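PDB 5ZDI: protein secretion chaperonin CsaA, which probably binds tRNA and is thought to act as a chaperone in protein secretion. Local coordinates for residues 5-9 with 10-14. Numbering follows the deposited sequence. Where two conformers were deposited one is given.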
loop_
_atom_site.group_PDB
_atom_site.type_symbol
_atom_site.label_atom_id
_atom_site.label_comp_id
_atom_site.label_asym_id
_atom_site.label_seq_id
_atom_site.Cartn_x
_atom_site.Cartn_y
_atom_site.Cartn_z
ATOM N N ASN A 5 8.808 -11.290 8.739
ATOM C CA ASN A 5 9.082 -12.213 7.639
ATOM C C ASN A 5 7.866 -12.545 6.777
ATOM O O ASN A 5 8.007 -12.673 5.534
ATOM C CB ASN A 5 9.716 -13.517 8.122
ATOM C CG ASN A 5 10.597 -14.135 7.075
ATOM O OD1 ASN A 5 10.215 -15.118 6.448
ATOM N ND2 ASN A 5 11.742 -13.487 6.798
ATOM N N ASP A 6 6.690 -12.733 7.403
ATOM C CA ASP A 6 5.483 -12.989 6.653
ATOM C C ASP A 6 5.205 -11.880 5.626
ATOM O O ASP A 6 4.787 -12.158 4.519
ATOM C CB ASP A 6 4.254 -13.174 7.521
ATOM C CG ASP A 6 4.260 -14.497 8.314
ATOM O OD1 ASP A 6 4.970 -15.463 7.887
ATOM O OD2 ASP A 6 3.554 -14.519 9.372
ATOM N N PHE A 7 5.462 -10.634 5.977
ATOM C CA PHE A 7 5.185 -9.544 5.050
ATOM C C PHE A 7 6.197 -9.547 3.904
ATOM O O PHE A 7 5.844 -9.348 2.762
ATOM C CB PHE A 7 5.221 -8.231 5.807
ATOM C CG PHE A 7 4.893 -7.049 4.945
ATOM C CD1 PHE A 7 3.644 -6.936 4.409
ATOM C CD2 PHE A 7 5.867 -6.114 4.621
ATOM C CE1 PHE A 7 3.344 -5.837 3.623
ATOM C CE2 PHE A 7 5.572 -5.031 3.795
ATOM C CZ PHE A 7 4.309 -4.916 3.294
ATOM N N SER A 8 7.452 -9.868 4.203
ATOM C CA SER A 8 8.512 -9.893 3.184
ATOM C C SER A 8 8.228 -10.898 2.084
ATOM O O SER A 8 8.740 -10.727 0.992
ATOM C CB SER A 8 9.924 -10.139 3.816
ATOM O OG SER A 8 10.120 -11.478 4.218
ATOM N N LYS A 9 7.406 -11.938 2.371
ATOM C CA LYS A 9 7.024 -12.953 1.382
ATOM C C LYS A 9 6.199 -12.312 0.213
ATOM O O LYS A 9 6.139 -12.875 -0.898
ATOM C CB LYS A 9 6.140 -14.078 1.962
ATOM C CG LYS A 9 6.717 -14.996 3.063
ATOM C CD LYS A 9 5.612 -15.899 3.624
ATOM C CE LYS A 9 6.064 -16.694 4.860
ATOM N NZ LYS A 9 4.948 -17.570 5.312
ATOM N N ILE A 10 5.480 -11.237 0.544
ATOM C CA ILE A 10 4.622 -10.557 -0.435
ATOM C C ILE A 10 5.448 -9.547 -1.275
ATOM O O ILE A 10 6.176 -8.726 -0.754
ATOM C CB ILE A 10 3.426 -9.785 0.208
ATOM C CG1 ILE A 10 2.800 -10.511 1.412
ATOM C CG2 ILE A 10 2.358 -9.523 -0.873
ATOM C CD1 ILE A 10 2.226 -11.851 1.117
ATOM N N ASP A 11 5.345 -9.676 -2.574
ATOM C CA ASP A 11 6.023 -8.823 -3.502
ATOM C C ASP A 11 5.085 -7.702 -3.955
ATOM O O ASP A 11 4.150 -7.948 -4.748
ATOM C CB ASP A 11 6.588 -9.609 -4.675
ATOM C CG ASP A 11 7.624 -8.786 -5.473
ATOM O OD1 ASP A 11 7.946 -7.640 -5.068
ATOM O OD2 ASP A 11 8.196 -9.323 -6.457
ATOM N N ILE A 12 5.305 -6.518 -3.404
ATOM C CA ILE A 12 4.388 -5.382 -3.677
ATOM C C ILE A 12 5.155 -4.361 -4.495
ATOM O O ILE A 12 6.283 -3.929 -4.081
ATOM C CB ILE A 12 3.805 -4.792 -2.415
ATOM C CG1 ILE A 12 3.172 -5.902 -1.568
ATOM C CG2 ILE A 12 2.845 -3.658 -2.760
ATOM C CD1 ILE A 12 2.681 -5.438 -0.210
ATOM N N ARG A 13 4.606 -4.031 -5.673
ATOM C CA ARG A 13 5.248 -3.048 -6.587
ATOM C C ARG A 13 4.415 -1.862 -6.941
ATOM O O ARG A 13 3.175 -1.958 -7.050
ATOM C CB ARG A 13 5.614 -3.745 -7.858
ATOM C CG ARG A 13 6.559 -4.936 -7.719
ATOM C CD ARG A 13 7.920 -4.582 -7.090
ATOM N NE ARG A 13 8.678 -5.857 -7.084
ATOM C CZ ARG A 13 9.524 -6.246 -8.042
ATOM N NH1 ARG A 13 10.012 -5.358 -8.918
ATOM N NH2 ARG A 13 10.005 -7.508 -8.013
ATOM N N VAL A 14 5.104 -0.807 -7.368
ATOM C CA VAL A 14 4.474 0.270 -8.078
ATOM C C VAL A 14 4.223 -0.173 -9.506
ATOM O O VAL A 14 5.070 -0.859 -10.116
ATOM C CB VAL A 14 5.397 1.477 -8.101
ATOM C CG1 VAL A 14 4.819 2.608 -8.909
ATOM C CG2 VAL A 14 5.722 1.928 -6.664
HETATM O O HOH W 1 6.580 -7.002 1.144
HETATM O O HOH W 2 8.891 -10.150 -1.723
#
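Ile10 N reaches back three residues to Phe7 O (2.9 Å), a turn-type backbone bond that carries the chain from helix 4-8 into strand 12-22. The link is bent: the N-H meets the oxygen at 150° and comes from above the carbonyl plane. Beyond it the backbone opens into extended conformation, and the side chains of Phe7 and Ile12 meet across the bend. With CG of Phe7 anti to its own nitrogen (chi1 -178°), the far end of the ring swings back to the strand, where CE1 and CZ both lie 3.9 Å from Ile12 CD1. The two side chains cross at about a right angle, and the methyl approaches the ring obliquely. Ile10 sits closer to the helix end, its CB and CG1 each 3.5 Å from Phe7 O.

Two waters lie between the carbonyl oxygens of the turn. One is within hydrogen-bonding distance of both Phe7 O (2.9 Å) and Ile10 O (2.6 Å) and also rests over a face of the phenyl ring, near its rim; the other joins Ser8 O to Ile10 O, weakly at the latter. Where the strand begins, Arg13 reaches back to grip Asp11 side-on, NE to OD1 (2.8 Å) and NH2 to OD2 (3.0 Å), while Lys105 forms a second salt bridge to OD1. Phe69 and Ile2 of the second subunit pack on Phe7 and Ile10 respectively, placing this junction at the dimer interface. It illustrates how a short helix can be joined to the first strand of an OB-type domain: the N-H of Ile10 bonds to the carbonyl oxygen of Phe7, with a water close by, one apolar contact, Phe7 against Ile12, ties helix to strand, and the doubly paired carboxylate of Asp11 is probably stabilised in its ionised form.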